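PDB 6D1P: glycosyl hydrolases family 2, sugar binding domain protein from Bacteroides uniformis str. 3978 T3 ii, which probably hydrolyses O-glycosidic bonds as a family 2 glycoside hydrolase, and is identified as a beta-glucuronidase of a human gut bacterium. Local coordinates for residues H455-R467 against D473-G485. Sequence-based numbering, arbitrary orientation.
Sequences HRLDPTRSTAIRR and DIVDVYSPTIWAG. With SCN (thiocyanate ion), chain I.
With chi1 at -58°, Asp476 sets its CG beside its own backbone N and turns OD2 to His455 and Thr463; at Thr463, chi1 of 66° brings OG1, also hydrogen-bonded to His451 ND1, to within 3.1 Å of Asp476 N, which donates to it. These hydrogen bonds sit at the start of two adjacent parallel strands, 462-466 and 477-479, in the TIM barrel domain. OD2 accepts Thr463 N, at 2.9 Å and nearly straight (169°), with its anti lone pair, and lies at the imidazole edge, where His455 NE2 donates to it; the modelled 2.4 Å from NE2 to OD2 is doubtfully short. Were Asp476 replaced by an alanine, Thr463 N and His455 NE2 would probably lose their shared acceptor, freeing the imidazole to turn. Parallel pairing follows: Val477 N donates to Thr463 O, Ile465 N weakly to Val477 O, and Ser479 N to Ile465 O. On one face, Ile465 CG1 meets the Tyr478 ring edge at CD1 (3.9 Å), and Ile465 CG2 packs on Val475 CG1. On the other, Arg466 extends past Ser479, its NH1 salt-bridged to Glu428, its guanidinium nearly perpendicular to the Trp483 ring. Strand pairing finishes where Arg467 N donates to Ser479 O at 2.8 Å.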
ATOM      1  N   HIS A 455      -5.507  41.762   5.146  1.00 33.61           N
ATOM      2  CA  HIS A 455      -5.628  43.063   5.793  1.00 37.41           C
ATOM      3  C   HIS A 455      -7.082  43.466   5.962  1.00 34.76           C
ATOM      4  O   HIS A 455      -7.417  44.162   6.918  1.00 36.45           O
ATOM      5  CB  HIS A 455      -4.834  44.122   5.029  1.00 33.60           C
ATOM      6  CG  HIS A 455      -3.489  44.360   5.623  1.00 41.15           C
ATOM      7  ND1 HIS A 455      -3.170  45.512   6.309  1.00 50.27           N
ATOM      8  CD2 HIS A 455      -2.404  43.552   5.716  1.00 42.24           C
ATOM      9  CE1 HIS A 455      -1.931  45.421   6.766  1.00 51.36           C
ATOM     10  NE2 HIS A 455      -1.445  44.240   6.423  1.00 42.61           N
ATOM     11  N   ARG A 456      -7.970  43.000   5.085  1.00 37.65           N
ATOM     12  CA  ARG A 456      -9.377  43.315   5.280  1.00 36.62           C
ATOM     13  C   ARG A 456      -9.949  42.513   6.436  1.00 38.90           C
ATOM     14  O   ARG A 456     -10.754  43.028   7.220  1.00 38.55           O
ATOM     15  CB  ARG A 456     -10.157  43.060   3.994  1.00 35.56           C
ATOM     16  CG  ARG A 456     -11.603  43.507   4.032  1.00 37.82           C
ATOM     17  CD  ARG A 456     -12.325  42.957   2.809  1.00 48.31           C
ATOM     18  NE  ARG A 456     -12.882  41.624   3.058  1.00 55.63           N
ATOM     19  CZ  ARG A 456     -12.892  40.625   2.171  1.00 60.10           C
ATOM     20  NH1 ARG A 456     -12.349  40.784   0.964  1.00 55.53           N
ATOM     21  NH2 ARG A 456     -13.430  39.452   2.497  1.00 53.92           N
ATOM     22  N   LEU A 457      -9.526  41.256   6.573  1.00 37.02           N
ATOM     23  CA  LEU A 457     -10.065  40.424   7.639  1.00 37.46           C
ATOM     24  C   LEU A 457      -9.500  40.823   8.998  1.00 34.14           C
ATOM     25  O   LEU A 457     -10.222  40.808  10.000  1.00 36.79           O
ATOM     26  CB  LEU A 457      -9.779  38.939   7.370  1.00 35.72           C
ATOM     27  CG  LEU A 457     -10.581  38.107   6.377  1.00 36.82           C
ATOM     28  CD1 LEU A 457     -10.242  36.646   6.614  1.00 39.48           C
ATOM     29  CD2 LEU A 457     -12.081  38.320   6.481  1.00 36.57           C
ATOM     30  N   ASP A 458      -8.208  41.143   9.068  1.00 31.87           N
ATOM     31  CA  ASP A 458      -7.552  41.414  10.346  1.00 33.44           C
ATOM     32  C   ASP A 458      -6.544  42.537  10.168  1.00 37.36           C
ATOM     33  O   ASP A 458      -5.350  42.298   9.941  1.00 34.31           O
ATOM     34  CB  ASP A 458      -6.878  40.166  10.918  1.00 28.12           C
ATOM     35  CG  ASP A 458      -6.107  40.454  12.207  1.00 35.03           C
ATOM     36  OD1 ASP A 458      -6.385  41.471  12.897  1.00 37.08           O
ATOM     37  OD2 ASP A 458      -5.193  39.666  12.528  1.00 36.05           O
ATOM     38  N   PRO A 459      -6.991  43.787  10.282  1.00 33.65           N
ATOM     39  CA  PRO A 459      -6.058  44.912  10.148  1.00 37.25           C
ATOM     40  C   PRO A 459      -4.996  44.961  11.229  1.00 35.65           C
ATOM     41  O   PRO A 459      -4.003  45.673  11.047  1.00 33.56           O
ATOM     42  CB  PRO A 459      -6.975  46.140  10.223  1.00 35.63           C
ATOM     43  CG  PRO A 459      -8.321  45.638   9.921  1.00 35.82           C
ATOM     44  CD  PRO A 459      -8.379  44.232  10.437  1.00 32.04           C
ATOM     45  N   THR A 460      -5.157  44.220  12.339  1.00 34.19           N
ATOM     46  CA  THR A 460      -4.247  44.374  13.478  1.00 37.64           C
ATOM     47  C   THR A 460      -2.942  43.608  13.318  1.00 36.19           C
ATOM     48  O   THR A 460      -2.092  43.689  14.212  1.00 34.76           O
ATOM     49  CB  THR A 460      -4.905  43.934  14.804  1.00 37.19           C
ATOM     50  OG1 THR A 460      -4.883  42.499  14.918  1.00 36.64           O
ATOM     51  CG2 THR A 460      -6.350  44.435  14.911  1.00 33.16           C
ATOM     52  N   ARG A 461      -2.748  42.865  12.226  1.00 36.57           N
ATOM     53  CA  ARG A 461      -1.545  42.053  12.085  1.00 33.82           C
ATOM     54  C   ARG A 461      -0.917  42.274  10.720  1.00 29.40           C
ATOM     55  O   ARG A 461      -1.550  42.798   9.801  1.00 32.09           O
ATOM     56  CB  ARG A 461      -1.850  40.579  12.312  1.00 30.86           C
ATOM     57  CG  ARG A 461      -2.290  40.277  13.746  1.00 30.51           C
ATOM     58  CD  ARG A 461      -2.351  38.785  13.971  1.00 33.33           C
ATOM     59  NE  ARG A 461      -2.719  38.395  15.325  1.00 27.12           N
ATOM     60  CZ  ARG A 461      -3.954  38.461  15.808  1.00 28.53           C
ATOM     61  NH1 ARG A 461      -4.940  38.947  15.071  1.00 25.32           N
ATOM     62  NH2 ARG A 461      -4.194  38.060  17.048  1.00 35.37           N
ATOM     63  N   SER A 462       0.347  41.889  10.599  1.00 27.98           N
ATOM     64  CA  SER A 462       1.070  42.053   9.344  1.00 34.73           C
ATOM     65  C   SER A 462       1.086  40.758   8.531  1.00 30.97           C
ATOM     66  O   SER A 462       1.108  39.651   9.082  1.00 29.69           O
ATOM     67  CB  SER A 462       2.505  42.527   9.594  1.00 30.87           C
ATOM     68  OG  SER A 462       2.495  43.859  10.060  1.00 38.28           O
ATOM     69  N   THR A 463       1.067  40.918   7.206  1.00 28.14           N
ATOM     70  CA  THR A 463       1.254  39.819   6.278  1.00 27.69           C
ATOM     71  C   THR A 463       2.735  39.633   5.982  1.00 28.40           C
ATOM     72  O   THR A 463       3.517  40.589   5.986  1.00 26.76           O
ATOM     73  CB  THR A 463       0.498  40.049   4.967  1.00 27.32           C
ATOM     74  OG1 THR A 463       1.059  41.167   4.282  1.00 31.79           O
ATOM     75  CG2 THR A 463      -0.975  40.294   5.225  1.00 26.70           C
ATOM     76  N   ALA A 464       3.114  38.377   5.744  1.00 27.42           N
ATOM     77  CA  ALA A 464       4.465  38.018   5.340  1.00 25.96           C
ATOM     78  C   ALA A 464       4.395  36.977   4.219  1.00 26.54           C
ATOM     79  O   ALA A 464       3.367  36.320   4.028  1.00 23.28           O
ATOM     80  CB  ALA A 464       5.273  37.474   6.533  1.00 18.69           C
ATOM     81  N   ILE A 465       5.497  36.846   3.462  1.00 23.00           N
ATOM     82  CA  ILE A 465       5.784  35.651   2.669  1.00 25.87           C
ATOM     83  C   ILE A 465       7.281  35.393   2.731  1.00 24.82           C
ATOM     84  O   ILE A 465       8.052  36.212   3.230  1.00 24.71           O
ATOM     85  CB  ILE A 465       5.344  35.749   1.191  1.00 24.63           C
ATOM     86  CG1 ILE A 465       6.092  36.891   0.490  1.00 25.48           C
ATOM     87  CG2 ILE A 465       3.823  35.845   1.075  1.00 23.11           C
ATOM     88  CD1 ILE A 465       5.748  37.076  -0.986  1.00 20.12           C
ATOM     89  N   ARG A 466       7.687  34.242   2.192  1.00 24.92           N
ATOM     90  CA  ARG A 466       9.088  33.838   2.147  1.00 25.86           C
ATOM     91  C   ARG A 466       9.478  33.446   0.726  1.00 22.78           C
ATOM     92  O   ARG A 466       8.795  32.636   0.091  1.00 22.98           O
ATOM     93  CB  ARG A 466       9.384  32.664   3.106  1.00 20.22           C
ATOM     94  CG  ARG A 466      10.888  32.346   3.151  1.00 20.89           C
ATOM     95  CD  ARG A 466      11.301  31.128   3.956  1.00 18.98           C
ATOM     96  NE  ARG A 466      12.687  30.819   3.628  1.00 20.35           N
ATOM     97  CZ  ARG A 466      13.047  30.022   2.630  1.00 21.23           C
ATOM     98  NH1 ARG A 466      12.112  29.424   1.910  1.00 22.09           N
ATOM     99  NH2 ARG A 466      14.328  29.816   2.356  1.00 18.23           N
ATOM    100  N   ARG A 467      10.578  34.023   0.236  1.00 21.42           N
ATOM    101  CA  ARG A 467      11.229  33.640  -1.017  1.00 23.12           C
ATOM    102  C   ARG A 467      10.263  33.719  -2.204  1.00 29.19           C
ATOM    103  O   ARG A 467       9.791  32.710  -2.728  1.00 28.36           O
ATOM    104  CB  ARG A 467      11.827  32.233  -0.936  1.00 22.23           C
ATOM    105  CG  ARG A 467      13.015  32.059  -1.847  1.00 22.29           C
ATOM    106  CD  ARG A 467      13.371  30.619  -2.064  1.00 23.87           C
ATOM    107  NE  ARG A 467      12.675  30.081  -3.236  1.00 27.55           N
ATOM    108  CZ  ARG A 467      13.034  28.958  -3.852  1.00 26.47           C
ATOM    109  NH1 ARG A 467      14.071  28.278  -3.394  1.00 18.25           N
ATOM    110  NH2 ARG A 467      12.379  28.528  -4.935  1.00 20.92           N
ATOM    111  N   ASP A 473       7.336  43.108  -2.657  1.00 28.47           N
ATOM    112  CA  ASP A 473       6.819  44.446  -2.364  1.00 31.71           C
ATOM    113  C   ASP A 473       5.365  44.437  -1.915  1.00 34.48           C
ATOM    114  O   ASP A 473       4.873  45.479  -1.462  1.00 27.83           O
ATOM    115  CB  ASP A 473       6.933  45.343  -3.603  1.00 30.22           C
ATOM    116  CG  ASP A 473       6.246  44.725  -4.834  1.00 34.65           C
ATOM    117  OD1 ASP A 473       6.663  43.614  -5.252  1.00 35.73           O
ATOM    118  OD2 ASP A 473       5.277  45.323  -5.370  1.00 36.09           O
ATOM    119  N   ILE A 474       4.668  43.305  -2.046  1.00 30.00           N
ATOM    120  CA  ILE A 474       3.224  43.287  -1.835  1.00 28.32           C
ATOM    121  C   ILE A 474       2.887  43.230  -0.354  1.00 26.55           C
ATOM    122  O   ILE A 474       1.992  43.941   0.110  1.00 32.61           O
ATOM    123  CB  ILE A 474       2.588  42.113  -2.604  1.00 30.02           C
ATOM    124  CG1 ILE A 474       2.481  42.420  -4.092  1.00 32.67           C
ATOM    125  CG2 ILE A 474       1.195  41.795  -2.058  1.00 31.37           C
ATOM    126  CD1 ILE A 474       2.210  41.173  -4.948  1.00 24.73           C
ATOM    127  N   VAL A 475       3.587  42.394   0.410  1.00 25.55           N
ATOM    128  CA  VAL A 475       3.240  42.124   1.808  1.00 28.30           C
ATOM    129  C   VAL A 475       3.864  43.139   2.755  1.00 29.33           C
ATOM    130  O   VAL A 475       4.680  43.980   2.351  1.00 25.04           O
ATOM    131  CB  VAL A 475       3.695  40.719   2.224  1.00 27.02           C
ATOM    132  CG1 VAL A 475       3.025  39.671   1.375  1.00 26.39           C
ATOM    133  CG2 VAL A 475       5.217  40.628   2.104  1.00 24.71           C
ATOM    134  N   ASP A 476       3.514  43.045   4.040  1.00 27.75           N
ATOM    135  CA  ASP A 476       4.134  43.940   5.008  1.00 24.73           C
ATOM    136  C   ASP A 476       5.570  43.525   5.320  1.00 29.29           C
ATOM    137  O   ASP A 476       6.475  44.362   5.302  1.00 28.65           O
ATOM    138  CB  ASP A 476       3.286  44.002   6.268  1.00 26.62           C
ATOM    139  CG  ASP A 476       1.878  44.453   5.978  1.00 32.44           C
ATOM    140  OD1 ASP A 476       1.728  45.552   5.388  1.00 38.86           O
ATOM    141  OD2 ASP A 476       0.929  43.714   6.322  1.00 29.50           O
ATOM    142  N   VAL A 477       5.812  42.235   5.578  1.00 30.76           N
ATOM    143  CA  VAL A 477       7.124  41.758   5.996  1.00 25.04           C
ATOM    144  C   VAL A 477       7.602  40.660   5.051  1.00 24.67           C
ATOM    145  O   VAL A 477       6.837  39.769   4.670  1.00 23.45           O
ATOM    146  CB  VAL A 477       7.098  41.261   7.455  1.00 25.87           C
ATOM    147  CG1 VAL A 477       8.481  40.822   7.870  1.00 24.20           C
ATOM    148  CG2 VAL A 477       6.588  42.361   8.388  1.00 24.71           C
ATOM    149  N   TYR A 478       8.880  40.710   4.691  1.00 24.19           N
ATOM    150  CA  TYR A 478       9.412  39.835   3.664  1.00 23.12           C
ATOM    151  C   TYR A 478      10.654  39.108   4.154  1.00 26.01           C
ATOM    152  O   TYR A 478      11.506  39.700   4.830  1.00 26.95           O
ATOM    153  CB  TYR A 478       9.763  40.605   2.392  1.00 24.16           C
ATOM    154  CG  TYR A 478      10.316  39.696   1.337  1.00 22.32           C
ATOM    155  CD1 TYR A 478       9.478  38.845   0.645  1.00 18.93           C
ATOM    156  CD2 TYR A 478      11.674  39.656   1.058  1.00 21.48           C
ATOM    157  CE1 TYR A 478       9.964  37.983  -0.312  1.00 22.39           C
ATOM    158  CE2 TYR A 478      12.177  38.797   0.092  1.00 22.08           C
ATOM    159  CZ  TYR A 478      11.302  37.956  -0.586  1.00 22.26           C
ATOM    160  OH  TYR A 478      11.744  37.081  -1.553  1.00 23.74           O
ATOM    161  N   SER A 479      10.757  37.827   3.790  1.00 20.32           N
ATOM    162  CA  SER A 479      11.940  37.015   4.028  1.00 21.75           C
ATOM    163  C   SER A 479      12.491  36.537   2.695  1.00 22.94           C
ATOM    164  O   SER A 479      11.754  35.901   1.924  1.00 24.95           O
ATOM    165  CB  SER A 479      11.614  35.806   4.912  1.00 20.74           C
ATOM    166  OG  SER A 479      12.761  34.994   5.076  1.00 20.73           O
ATOM    167  N   PRO A 480      13.748  36.798   2.366  1.00 25.41           N
ATOM    168  CA  PRO A 480      14.347  36.121   1.206  1.00 21.48           C
ATOM    169  C   PRO A 480      14.894  34.776   1.631  1.00 21.87           C
ATOM    170  O   PRO A 480      14.599  34.341   2.746  1.00 24.94           O
ATOM    171  CB  PRO A 480      15.456  37.076   0.774  1.00 24.25           C
ATOM    172  CG  PRO A 480      15.901  37.708   2.111  1.00 24.76           C
ATOM    173  CD  PRO A 480      14.648  37.806   2.958  1.00 23.30           C
ATOM    174  N   THR A 481      15.686  34.113   0.792  1.00 20.83           N
ATOM    175  CA  THR A 481      16.317  32.858   1.172  1.00 22.31           C
ATOM    176  C   THR A 481      17.781  33.151   1.461  1.00 19.99           C
ATOM    177  O   THR A 481      18.482  33.682   0.606  1.00 21.93           O
ATOM    178  CB  THR A 481      16.151  31.774   0.090  1.00 21.14           C
ATOM    179  OG1 THR A 481      16.882  30.595   0.454  1.00 22.53           O
ATOM    180  CG2 THR A 481      16.634  32.238  -1.272  1.00 22.91           C
ATOM    181  N   ILE A 482      18.232  32.831   2.679  1.00 24.94           N
ATOM    182  CA  ILE A 482      19.602  33.114   3.109  1.00 22.01           C
ATOM    183  C   ILE A 482      20.094  31.984   4.007  1.00 20.41           C
ATOM    184  O   ILE A 482      19.679  31.878   5.169  1.00 21.47           O
ATOM    185  CB  ILE A 482      19.734  34.466   3.830  1.00 22.09           C
ATOM    186  CG1 ILE A 482      19.421  35.625   2.886  1.00 23.19           C
ATOM    187  CG2 ILE A 482      21.140  34.615   4.393  1.00 18.35           C
ATOM    188  CD1 ILE A 482      19.344  36.989   3.594  1.00 22.92           C
ATOM    189  N   TRP A 483      21.033  31.193   3.500  1.00 21.86           N
ATOM    190  CA  TRP A 483      21.540  29.994   4.159  1.00 22.56           C
ATOM    191  C   TRP A 483      23.063  30.007   4.125  1.00 23.53           C
ATOM    192  O   TRP A 483      23.702  29.091   3.602  1.00 28.84           O
ATOM    193  CB  TRP A 483      21.029  28.713   3.487  1.00 27.21           C
ATOM    194  CG  TRP A 483      19.578  28.448   3.666  1.00 24.97           C
ATOM    195  CD1 TRP A 483      18.542  29.041   2.998  1.00 24.08           C
ATOM    196  CD2 TRP A 483      18.991  27.503   4.572  1.00 20.73           C
ATOM    197  NE1 TRP A 483      17.341  28.523   3.442  1.00 25.02           N
ATOM    198  CE2 TRP A 483      17.594  27.574   4.402  1.00 21.36           C
ATOM    199  CE3 TRP A 483      19.516  26.607   5.518  1.00 20.72           C
ATOM    200  CZ2 TRP A 483      16.714  26.794   5.152  1.00 21.46           C
ATOM    201  CZ3 TRP A 483      18.642  25.839   6.259  1.00 19.93           C
ATOM    202  CH2 TRP A 483      17.254  25.929   6.064  1.00 20.10           C
ATOM    203  N   ALA A 484      23.636  31.071   4.686  1.00 26.51           N
ATOM    204  CA  ALA A 484      25.081  31.227   4.767  1.00 24.08           C
ATOM    205  C   ALA A 484      25.722  29.961   5.291  1.00 20.65           C
ATOM    206  O   ALA A 484      25.339  29.452   6.341  1.00 22.60           O
ATOM    207  CB  ALA A 484      25.425  32.402   5.689  1.00 23.22           C
ATOM    208  N   GLY A 485      26.704  29.456   4.563  1.00 23.13           N
ATOM    209  CA  GLY A 485      27.370  28.242   4.972  1.00 24.06           C
ATOM    210  C   GLY A 485      26.630  26.954   4.669  1.00 27.47           C
ATOM    211  O   GLY A 485      27.216  25.872   4.834  1.00 25.73           O
TER
HETATM  212  S   SCN I 907      22.331  31.071   0.515  1.00 37.49           S
HETATM  213  C   SCN I 907      20.914  30.735  -0.494  1.00 36.87           C
HETATM  214  N   SCN I 907      19.906  30.370  -0.997  1.00 35.72           N
HETATM  215  O   HOH W   1      15.951  31.822   4.029  1.00 15.01           O